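Local coordinates for DUF5624 domain-containing protein (Legionella pneumophila subsp. pneumophila, PDB 4JX2), which is of unknown function but, as a putative secreted protein of the DUF5624 family, packs as a two-fold symmetric pair of chains in the crystal, at the interface of chains A and B. Sequence-based numbering; all coordinates share one arbitrary frame. Chains: chain A/B, hypothetical protein.

Contact 1: the interface of chains A and B. Residues chain A 41, 57, 60, 335-336, 339-340; chain B 121, 125, 377.
The hydroxyl OG of A:Ser57 donates to the backbone O of A:Phe41 at 2.7 Å, while the same OG borders the ring of B:Tyr125, 3.5 Å from its CE2. This hydrogen bond stays within chain A and ties the start of helix 56-66 to the end of helix 32-41, two walls of an apolar socket in this DUF5624-family protein; no polar bond crosses here, and the crystal pair may or may not be the biological dimer. B:Tyr125, from helix 119-131, fills the socket. Over the centre of one ring face stands CE1 of A:Phe41, in an edge-to-face meeting with the planes 64° apart. With its CG anti to the backbone N (chi1 174°), A:Phe41 also brings CZ to 3.6 Å from CB of B:Pro121, one helical turn before the tyrosine. CD2 of A:Leu60 caps the opposite face of B:Tyr125 toward the rim, 3.8 Å from its ring centroid. Helix 315-339 adds a further wall: CG1 of A:Val339 touches CD1 of B:Tyr125 at 3.6 Å, and the methyl CG2 of A:Ile335 lies 3.6 Å from the phenol OH of B:Tyr125. Nearby, B:Leu377 of helix 366-378 sends CD2 to within 3.6 Å of CE1 of A:Phe340, the two side chains crossing at about a right angle.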
ATOM      1  N   PHE A  41      23.420  10.583 -15.743  1.00 35.09           N
ATOM      2  CA  PHE A  41      23.188  10.045 -14.420  1.00 35.21           C
ATOM      3  C   PHE A  41      22.166   8.881 -14.432  1.00 42.69           C
ATOM      4  O   PHE A  41      22.414   7.840 -13.811  1.00 43.17           O
ATOM      5  CB  PHE A  41      22.744  11.172 -13.466  1.00 36.72           C
ATOM      6  CG  PHE A  41      22.321  10.732 -12.086  1.00 39.00           C
ATOM      7  CD1 PHE A  41      23.254  10.262 -11.171  1.00 43.12           C
ATOM      8  CD2 PHE A  41      20.983  10.744 -11.717  1.00 41.32           C
ATOM      9  CE1 PHE A  41      22.856   9.840  -9.894  1.00 44.79           C
ATOM     10  CE2 PHE A  41      20.586  10.321 -10.442  1.00 45.17           C
ATOM     11  CZ  PHE A  41      21.527   9.857  -9.547  1.00 43.90           C
ATOM     12  N   SER A  57      25.049   6.050 -12.468  1.00 42.01           N
ATOM     13  CA  SER A  57      24.361   5.022 -11.667  1.00 43.64           C
ATOM     14  C   SER A  57      24.939   3.625 -11.940  1.00 48.66           C
ATOM     15  O   SER A  57      25.243   2.899 -10.993  1.00 50.91           O
ATOM     16  CB  SER A  57      22.863   5.025 -11.939  1.00 47.58           C
ATOM     17  OG  SER A  57      22.298   6.287 -11.621  1.00 60.04           O
ATOM     18  N   LEU A  60      28.466   3.292 -10.454  1.00 45.16           N
ATOM     19  CA  LEU A  60      28.335   3.050  -9.011  1.00 47.00           C
ATOM     20  C   LEU A  60      28.009   1.594  -8.757  1.00 54.95           C
ATOM     21  O   LEU A  60      28.660   0.957  -7.933  1.00 57.66           O
ATOM     22  CB  LEU A  60      27.268   3.944  -8.352  1.00 45.41           C
ATOM     23  CG  LEU A  60      27.036   3.684  -6.860  1.00 51.44           C
ATOM     24  CD1 LEU A  60      28.244   4.074  -6.052  1.00 51.95           C
ATOM     25  CD2 LEU A  60      25.824   4.412  -6.359  1.00 52.77           C
ATOM     26  N   ILE A 335      21.795   2.550  -1.232  1.00 46.20           N
ATOM     27  CA  ILE A 335      22.195   3.757  -1.956  1.00 47.05           C
ATOM     28  C   ILE A 335      21.926   4.978  -1.084  1.00 50.60           C
ATOM     29  O   ILE A 335      22.834   5.774  -0.895  1.00 51.67           O
ATOM     30  CB  ILE A 335      21.568   3.891  -3.375  1.00 50.25           C
ATOM     31  CG1 ILE A 335      22.128   2.796  -4.326  1.00 51.64           C
ATOM     32  CG2 ILE A 335      21.831   5.295  -3.971  1.00 51.16           C
ATOM     33  CD1 ILE A 335      21.136   2.390  -5.511  1.00 55.97           C
ATOM     34  N   ALA A 336      20.727   5.100  -0.512  1.00 46.24           N
ATOM     35  CA  ALA A 336      20.390   6.244   0.336  1.00 46.10           C
ATOM     36  C   ALA A 336      21.348   6.396   1.531  1.00 50.58           C
ATOM     37  O   ALA A 336      21.867   7.492   1.769  1.00 51.40           O
ATOM     38  CB  ALA A 336      18.969   6.112   0.837  1.00 45.72           C
ATOM     39  N   VAL A 339      25.293   6.613   0.064  1.00 42.47           N
ATOM     40  CA  VAL A 339      25.608   7.750  -0.810  1.00 43.08           C
ATOM     41  C   VAL A 339      25.139   9.105  -0.203  1.00 49.46           C
ATOM     42  O   VAL A 339      25.880  10.090  -0.294  1.00 50.58           O
ATOM     43  CB  VAL A 339      25.066   7.548  -2.259  1.00 45.97           C
ATOM     44  CG1 VAL A 339      25.486   8.678  -3.186  1.00 46.28           C
ATOM     45  CG2 VAL A 339      25.505   6.204  -2.834  1.00 45.90           C
ATOM     46  N   PHE A 340      23.947   9.168   0.420  1.00 45.85           N
ATOM     47  CA  PHE A 340      23.446  10.441   0.970  1.00 45.55           C
ATOM     48  C   PHE A 340      23.819  10.602   2.460  1.00 47.90           C
ATOM     49  O   PHE A 340      22.984  11.008   3.272  1.00 48.01           O
ATOM     50  CB  PHE A 340      21.918  10.570   0.755  1.00 46.66           C
ATOM     51  CG  PHE A 340      21.463  10.621  -0.691  1.00 49.18           C
ATOM     52  CD1 PHE A 340      21.507   9.486  -1.493  1.00 53.16           C
ATOM     53  CD2 PHE A 340      20.955  11.789  -1.240  1.00 52.31           C
ATOM     54  CE1 PHE A 340      21.115   9.536  -2.840  1.00 54.18           C
ATOM     55  CE2 PHE A 340      20.552  11.837  -2.583  1.00 55.47           C
ATOM     56  CZ  PHE A 340      20.630  10.707  -3.370  1.00 53.39           C
TER
ATOM     57  N   PRO B 121      23.050  14.564  -6.953  1.00 42.87           N
ATOM     58  CA  PRO B 121      23.191  13.103  -6.776  1.00 42.22           C
ATOM     59  C   PRO B 121      24.305  12.482  -7.631  1.00 44.28           C
ATOM     60  O   PRO B 121      25.005  11.612  -7.120  1.00 45.45           O
ATOM     61  CB  PRO B 121      21.815  12.575  -7.183  1.00 43.40           C
ATOM     62  CG  PRO B 121      20.893  13.690  -6.862  1.00 47.41           C
ATOM     63  CD  PRO B 121      21.647  14.921  -7.246  1.00 43.92           C
ATOM     64  N   TYR B 125      27.378  10.258  -6.171  1.00 38.37           N
ATOM     65  CA  TYR B 125      27.682   8.950  -6.728  1.00 38.12           C
ATOM     66  C   TYR B 125      29.154   8.876  -7.114  1.00 44.64           C
ATOM     67  O   TYR B 125      29.796   7.873  -6.814  1.00 47.28           O
ATOM     68  CB  TYR B 125      26.817   8.711  -7.963  1.00 38.43           C
ATOM     69  CG  TYR B 125      25.440   8.135  -7.749  1.00 38.72           C
ATOM     70  CD1 TYR B 125      24.628   8.576  -6.701  1.00 40.10           C
ATOM     71  CD2 TYR B 125      24.914   7.194  -8.631  1.00 38.04           C
ATOM     72  CE1 TYR B 125      23.342   8.063  -6.519  1.00 38.54           C
ATOM     73  CE2 TYR B 125      23.634   6.680  -8.458  1.00 37.33           C
ATOM     74  CZ  TYR B 125      22.849   7.122  -7.408  1.00 39.98           C
ATOM     75  OH  TYR B 125      21.591   6.599  -7.272  1.00 37.77           O
ATOM     76  N   LEU B 377      13.835   7.978  -1.004  1.00 37.17           N
ATOM     77  CA  LEU B 377      14.657   7.017  -1.742  1.00 38.43           C
ATOM     78  C   LEU B 377      14.882   5.739  -0.917  1.00 40.48           C
ATOM     79  O   LEU B 377      14.758   4.656  -1.477  1.00 41.61           O
ATOM     80  CB  LEU B 377      16.000   7.627  -2.208  1.00 39.62           C
ATOM     81  CG  LEU B 377      16.996   6.650  -2.860  1.00 46.44           C
ATOM     82  CD1 LEU B 377      16.485   6.093  -4.210  1.00 46.54           C
ATOM     83  CD2 LEU B 377      18.384   7.254  -2.955  1.00 51.13           C
TER

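Contact 2: the interface of chains A and B. Residues chain A 336-337, 340, 343-345; chain B 370-371, 374.
B:Lys374 reaches from helix 366-378 across to the chain A segment 340-345, a loop following helix 315-339, where its amine NZ meets backbone and hydroxyl oxygens in this pair of DUF5624-family chains. Among the direct hydrogen bonds, NZ of B:Lys374 donates to the carbonyl O of A:Ile343 at 2.8 Å, almost in line with the carbonyl (165° at the oxygen). A second bond runs from NZ of B:Lys374 to the hydroxyl OG of A:Ser345, also 2.8 Å, and a weak one to the O of A:Phe340. The lysine is extended throughout, with CG anti to its backbone N (chi1 -173°), which sets NZ among the oxygens in the curl of the loop; if protonated, NZ would probably be stabilised by them. Waters add to the polar contact: water 2 joins NZ to the backbone O of the poorly ordered A:Asn337, and water 1 bridges the backbone O of A:Thr344 and that of selenomethionine B:Met371. Carbon contacts surround the lysine stem and the helix beside it. The methyl CG2 of A:Ile343 lies 3.7 Å from CB of B:Lys374 and 3.7 Å from CA of B:Met371. CB of A:Phe340 flanks B:Lys374 at CG, 4.0 Å away. The selenium SE of B:Met371 rests 4.0 Å from CB of A:Thr344. Separately, A:Ile343 CG2 approaches the backbone O of B:Leu370.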
ATOM      1  N   ALA A 336      20.727   5.100  -0.512  1.00 46.24           N
ATOM      2  CA  ALA A 336      20.390   6.244   0.336  1.00 46.10           C
ATOM      3  C   ALA A 336      21.348   6.396   1.531  1.00 50.58           C
ATOM      4  O   ALA A 336      21.867   7.492   1.769  1.00 51.40           O
ATOM      5  CB  ALA A 336      18.969   6.112   0.837  1.00 45.72           C
ATOM      6  N   ASN A 337      21.623   5.300   2.239  1.00 45.74           N
ATOM      7  CA  ASN A 337      22.463   5.366   3.421  1.00 45.73           C
ATOM      8  C   ASN A 337      23.920   5.477   3.105  1.00 50.12           C
ATOM      9  O   ASN A 337      24.607   6.198   3.815  1.00 52.15           O
ATOM     10  CB  ASN A 337      22.206   4.189   4.356  1.00 49.32           C
ATOM     11  CG  ASN A 337      20.923   4.407   5.152  1.00 90.67           C
ATOM     12  OD1 ASN A 337      19.808   4.059   4.702  1.00 84.34           O
ATOM     13  ND2 ASN A 337      21.036   5.097   6.303  1.00 82.43           N
ATOM     14  N   PHE A 340      23.947   9.168   0.420  1.00 45.85           N
ATOM     15  CA  PHE A 340      23.446  10.441   0.970  1.00 45.55           C
ATOM     16  C   PHE A 340      23.819  10.602   2.460  1.00 47.90           C
ATOM     17  O   PHE A 340      22.984  11.008   3.272  1.00 48.01           O
ATOM     18  CB  PHE A 340      21.918  10.570   0.755  1.00 46.66           C
ATOM     19  CG  PHE A 340      21.463  10.621  -0.691  1.00 49.18           C
ATOM     20  CD1 PHE A 340      21.507   9.486  -1.493  1.00 53.16           C
ATOM     21  CD2 PHE A 340      20.955  11.789  -1.240  1.00 52.31           C
ATOM     22  CE1 PHE A 340      21.115   9.536  -2.840  1.00 54.18           C
ATOM     23  CE2 PHE A 340      20.552  11.837  -2.583  1.00 55.47           C
ATOM     24  CZ  PHE A 340      20.630  10.707  -3.370  1.00 53.39           C
ATOM     25  N   ILE A 343      23.152  13.995   4.442  1.00 37.95           N
ATOM     26  CA  ILE A 343      21.765  14.323   4.688  1.00 35.93           C
ATOM     27  C   ILE A 343      21.303  13.541   5.908  1.00 38.22           C
ATOM     28  O   ILE A 343      21.486  12.323   5.953  1.00 36.45           O
ATOM     29  CB  ILE A 343      20.910  14.029   3.419  1.00 37.48           C
ATOM     30  CG1 ILE A 343      21.328  14.954   2.250  1.00 37.40           C
ATOM     31  CG2 ILE A 343      19.411  14.176   3.721  1.00 35.76           C
ATOM     32  CD1 ILE A 343      20.775  14.550   0.883  1.00 42.54           C
ATOM     33  N   THR A 344      20.688  14.256   6.883  1.00 34.77           N
ATOM     34  CA  THR A 344      20.171  13.713   8.135  1.00 33.88           C
ATOM     35  C   THR A 344      19.029  12.755   7.841  1.00 40.09           C
ATOM     36  O   THR A 344      18.140  13.041   7.033  1.00 39.75           O
ATOM     37  CB  THR A 344      19.766  14.841   9.087  1.00 38.01           C
ATOM     38  OG1 THR A 344      20.908  15.660   9.358  1.00 38.55           O
ATOM     39  CG2 THR A 344      19.211  14.325  10.398  1.00 34.49           C
ATOM     40  N   SER A 345      19.102  11.576   8.462  1.00 37.91           N
ATOM     41  CA  SER A 345      18.112  10.517   8.313  1.00 35.67           C
ATOM     42  C   SER A 345      16.895  10.790   9.186  1.00 38.85           C
ATOM     43  O   SER A 345      17.009  11.415  10.247  1.00 38.92           O
ATOM     44  CB  SER A 345      18.720   9.164   8.667  1.00 35.84           C
ATOM     45  OG  SER A 345      19.693   8.775   7.713  1.00 40.48           O
TER
ATOM     46  N   LEU B 370      15.766  18.010   1.436  1.00 30.46           N
ATOM     47  CA  LEU B 370      16.903  17.105   1.242  1.00 29.88           C
ATOM     48  C   LEU B 370      16.719  15.858   2.111  1.00 31.63           C
ATOM     49  O   LEU B 370      16.950  14.729   1.662  1.00 30.38           O
ATOM     50  CB  LEU B 370      18.220  17.818   1.587  1.00 30.72           C
ATOM     51  CG  LEU B 370      18.596  19.040   0.745  1.00 35.51           C
ATOM     52  CD1 LEU B 370      19.751  19.773   1.390  1.00 36.78           C
ATOM     53  CD2 LEU B 370      18.893  18.639  -0.699  1.00 36.52           C
HETATM   54  N   MSE B 371      16.209  16.075   3.332  1.00 27.47           N
HETATM   55  CA  MSE B 371      15.876  15.039   4.290  1.00 26.08           C
HETATM   56  C   MSE B 371      14.750  14.164   3.748  1.00 31.56           C
HETATM   57  O   MSE B 371      14.823  12.933   3.840  1.00 30.51           O
HETATM   58  CB  MSE B 371      15.508  15.665   5.613  1.00 27.48           C
HETATM   59  CG  MSE B 371      16.753  16.119   6.388  1.00 34.20           C
HETATM   60 SE   MSE B 371      16.323  16.595   8.235  0.75 41.16          SE
HETATM   61  CE  MSE B 371      15.635  18.349   7.915  1.00 38.50           C
ATOM     62  N   LYS B 374      16.092  11.888   0.793  1.00 31.25           N
ATOM     63  CA  LYS B 374      16.792  10.713   1.316  1.00 30.13           C
ATOM     64  C   LYS B 374      15.783   9.661   1.802  1.00 36.07           C
ATOM     65  O   LYS B 374      15.914   8.472   1.489  1.00 36.83           O
ATOM     66  CB  LYS B 374      17.746  11.111   2.462  1.00 30.77           C
ATOM     67  CG  LYS B 374      18.632   9.952   2.932  1.00 34.01           C
ATOM     68  CD  LYS B 374      19.617  10.349   4.021  1.00 36.75           C
ATOM     69  CE  LYS B 374      20.424   9.171   4.486  1.00 32.85           C
ATOM     70  NZ  LYS B 374      21.342   9.540   5.596  1.00 36.02           N
TER
HETATM   71  O   HOH W   1      16.304  11.484   5.593  1.00 29.73           O
HETATM   72  O   HOH W   2      23.676   7.975   5.769  1.00 34.34           O

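Contact 3: the interface of chains A and B. Residues chain A 125, 128-129, 132, 205; chain B 60, 63-64, 331, 335.
Apolar packing joins A:Tyr125 and B:Leu60, helix 119-131 of one chain lying against helix 56-66 of the other, in what the crystal shows as a helix-to-helix patch of a two-fold pair. CD2 of B:Leu60 sits over one face of the A:Tyr125 ring, displaced toward the rim and 3.7 Å from the centroid. The other branch of B:Leu60, CD1, meets CG of A:Lys128 at 3.6 Å. Thus the fork of B:Leu60, its CG anti to the backbone N (chi1 177°), divides between an aromatic face and an aliphatic stem. CG1 of A:Ile129 lies against the backbone CA of B:Leu60. B:Ile335, from helix 315-339, contributes CD1 near CD1 of A:Tyr125 and CG1 at 3.7 Å from the methyl CE of selenomethionine A:Met205.

Polar contacts gather beside this core. The amide ND2 of A:Asn132 donates to OG of B:Ser63 at 3.0 Å, OG lying almost in the amide plane of A:Asn132 (161° at H). ND2 of A:Asn132 also donates to the carboxylate OE2 of B:Glu64 at 2.8 Å, more bent at 146°; both chain B side chains are poorly ordered. Within chain B, OG of B:Ser63 donates to the backbone O of B:Leu60. NZ of A:Lys128 stays 5.2 Å from OE2 of B:Glu64, too far for a direct bond, though opposite charges there may attract. ND2 of B:Asn331 reaches B:Glu64 OE2 at 3.0 Å, from the opposite face of the carboxylate plane to A:Asn132.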
ATOM      1  N   TYR A 125     -25.168  -7.101   7.251  1.00 37.78           N
ATOM      2  CA  TYR A 125     -25.436  -6.767   5.857  1.00 37.94           C
ATOM      3  C   TYR A 125     -26.925  -6.814   5.581  1.00 43.47           C
ATOM      4  O   TYR A 125     -27.437  -5.917   4.910  1.00 45.84           O
ATOM      5  CB  TYR A 125     -24.678  -7.723   4.916  1.00 38.74           C
ATOM      6  CG  TYR A 125     -23.222  -7.381   4.642  1.00 39.96           C
ATOM      7  CD1 TYR A 125     -22.399  -6.867   5.644  1.00 41.14           C
ATOM      8  CD2 TYR A 125     -22.645  -7.658   3.408  1.00 41.42           C
ATOM      9  CE1 TYR A 125     -21.053  -6.583   5.408  1.00 40.63           C
ATOM     10  CE2 TYR A 125     -21.293  -7.396   3.166  1.00 42.40           C
ATOM     11  CZ  TYR A 125     -20.507  -6.836   4.163  1.00 46.88           C
ATOM     12  OH  TYR A 125     -19.185  -6.557   3.930  1.00 44.83           O
ATOM     13  N   LYS A 128     -28.670  -3.719   6.861  1.00 42.74           N
ATOM     14  CA  LYS A 128     -28.447  -2.585   5.942  1.00 42.17           C
ATOM     15  C   LYS A 128     -29.360  -2.711   4.695  1.00 49.05           C
ATOM     16  O   LYS A 128     -29.982  -1.710   4.298  1.00 50.10           O
ATOM     17  CB  LYS A 128     -26.976  -2.445   5.531  1.00 41.28           C
ATOM     18  CG  LYS A 128     -26.719  -1.196   4.670  1.00 45.91           C
ATOM     19  CD  LYS A 128     -26.189  -0.024   5.453  1.00 50.16           C
ATOM     20  CE  LYS A 128     -27.223   1.027   5.682  1.00 55.91           C
ATOM     21  NZ  LYS A 128     -26.704   2.092   6.577  1.00 60.24           N
ATOM     22  N   ILE A 129     -29.469  -3.949   4.113  1.00 44.10           N
ATOM     23  CA  ILE A 129     -30.333  -4.233   2.966  1.00 43.47           C
ATOM     24  C   ILE A 129     -31.763  -3.828   3.331  1.00 49.13           C
ATOM     25  O   ILE A 129     -32.432  -3.186   2.518  1.00 50.29           O
ATOM     26  CB  ILE A 129     -30.222  -5.717   2.525  1.00 46.21           C
ATOM     27  CG1 ILE A 129     -28.787  -6.051   2.028  1.00 45.71           C
ATOM     28  CG2 ILE A 129     -31.259  -6.069   1.443  1.00 47.11           C
ATOM     29  CD1 ILE A 129     -28.383  -7.494   2.156  1.00 47.24           C
ATOM     30  N   ASN A 132     -32.170   0.067   3.474  1.00 54.01           N
ATOM     31  CA  ASN A 132     -32.209   0.558   2.091  1.00 54.26           C
ATOM     32  C   ASN A 132     -33.533   0.218   1.375  1.00 59.39           C
ATOM     33  O   ASN A 132     -33.689   0.550   0.193  1.00 60.79           O
ATOM     34  CB  ASN A 132     -31.032  -0.004   1.282  1.00 53.07           C
ATOM     35  CG  ASN A 132     -29.666   0.347   1.816  1.00 70.43           C
ATOM     36  OD1 ASN A 132     -29.457   1.378   2.472  1.00 62.49           O
ATOM     37  ND2 ASN A 132     -28.701  -0.511   1.535  1.00 64.09           N
HETATM   38  N   MSE A 205     -30.004  -2.470  12.719  1.00 48.95           N
HETATM   39  CA  MSE A 205     -28.627  -2.419  13.226  1.00 49.69           C
HETATM   40  C   MSE A 205     -28.587  -2.552  14.754  1.00 48.23           C
HETATM   41  O   MSE A 205     -27.870  -3.402  15.281  1.00 47.39           O
HETATM   42  CB  MSE A 205     -27.913  -1.110  12.805  1.00 54.41           C
HETATM   43  CG  MSE A 205     -27.707  -0.932  11.304  1.00 65.60           C
HETATM   44 SE   MSE A 205     -26.375  -2.123  10.553  0.75 77.22          SE
HETATM   45  CE  MSE A 205     -25.872  -0.996   9.093  1.00 73.89           C
TER
ATOM     46  N   LEU B  60     -26.279  -6.532  -0.972  1.00 48.21           N
ATOM     47  CA  LEU B  60     -25.918  -5.262  -0.347  1.00 50.21           C
ATOM     48  C   LEU B  60     -25.434  -4.224  -1.362  1.00 60.74           C
ATOM     49  O   LEU B  60     -25.925  -3.095  -1.324  1.00 62.64           O
ATOM     50  CB  LEU B  60     -24.860  -5.430   0.762  1.00 48.01           C
ATOM     51  CG  LEU B  60     -24.380  -4.134   1.431  1.00 51.86           C
ATOM     52  CD1 LEU B  60     -25.509  -3.432   2.166  1.00 51.87           C
ATOM     53  CD2 LEU B  60     -23.211  -4.402   2.340  1.00 51.70           C
ATOM     54  N   SER B  63     -28.559  -3.273  -3.516  1.00 87.25           N
ATOM     55  CA  SER B  63     -29.636  -2.612  -2.753  1.00 89.50           C
ATOM     56  C   SER B  63     -29.361  -1.127  -2.605  1.00 98.91           C
ATOM     57  O   SER B  63     -30.296  -0.324  -2.607  1.00100.70           O
ATOM     58  CB  SER B  63     -29.801  -3.234  -1.368  1.00 89.89           C
ATOM     59  OG  SER B  63     -28.813  -2.798  -0.449  1.00 95.17           O
ATOM     60  N   GLU B  64     -28.064  -0.779  -2.438  1.00 98.10           N
ATOM     61  CA  GLU B  64     -27.539   0.584  -2.301  1.00101.48           C
ATOM     62  C   GLU B  64     -27.856   1.388  -3.556  1.00112.36           C
ATOM     63  O   GLU B  64     -28.140   2.580  -3.460  1.00114.95           O
ATOM     64  CB  GLU B  64     -26.013   0.559  -2.041  1.00101.07           C
ATOM     65  CG  GLU B  64     -25.611   0.138  -0.633  1.00107.28           C
ATOM     66  CD  GLU B  64     -25.827   1.137   0.492  1.00133.37           C
ATOM     67  OE1 GLU B  64     -25.577   2.346   0.277  1.00141.55           O
ATOM     68  OE2 GLU B  64     -26.190   0.701   1.609  1.00121.44           O
ATOM     69  N   ASN B 331     -19.394   0.903   2.532  1.00 42.87           N
ATOM     70  CA  ASN B 331     -20.474   0.258   3.268  1.00 42.81           C
ATOM     71  C   ASN B 331     -19.993  -0.376   4.558  1.00 43.33           C
ATOM     72  O   ASN B 331     -20.663  -0.218   5.577  1.00 41.90           O
ATOM     73  CB  ASN B 331     -21.187  -0.778   2.413  1.00 45.12           C
ATOM     74  CG  ASN B 331     -22.453  -0.255   1.785  1.00 58.87           C
ATOM     75  OD1 ASN B 331     -22.580  -0.278   0.562  1.00 55.90           O
ATOM     76  ND2 ASN B 331     -23.432   0.198   2.607  1.00 40.63           N
ATOM     77  N   ILE B 335     -21.477   0.136   8.249  1.00 38.35           N
ATOM     78  CA  ILE B 335     -22.081  -1.008   8.944  1.00 38.06           C
ATOM     79  C   ILE B 335     -21.387  -1.257  10.290  1.00 40.82           C
ATOM     80  O   ILE B 335     -22.082  -1.352  11.298  1.00 39.87           O
ATOM     81  CB  ILE B 335     -22.147  -2.276   8.049  1.00 40.85           C
ATOM     82  CG1 ILE B 335     -23.146  -2.047   6.868  1.00 40.03           C
ATOM     83  CG2 ILE B 335     -22.555  -3.501   8.879  1.00 41.31           C
ATOM     84  CD1 ILE B 335     -22.949  -2.916   5.686  1.00 42.35           C
TER

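Contacts 1 and 2 are neighbours, their C-alpha centres about 10 Å apart, and share A:Ala336 in the last turn of helix 315-339 and A:Phe340 just after it; helix 366-378 of chain B serves both. Contact 3 lies about 52 Å from contact 1 and about 49 Å from contact 2. It reuses helices 56-66, 119-131 and 315-339 of contact 1 with the chains exchanged: B:Tyr125, A:Leu60 and A:Ile335 return as A:Tyr125, B:Leu60 and B:Ile335, at symmetry-related ends of one extended interface. Contact 2 must likewise have a twin near contact 3. Such reciprocal patches suit a dimer, although the crystal alone does not establish one in solution.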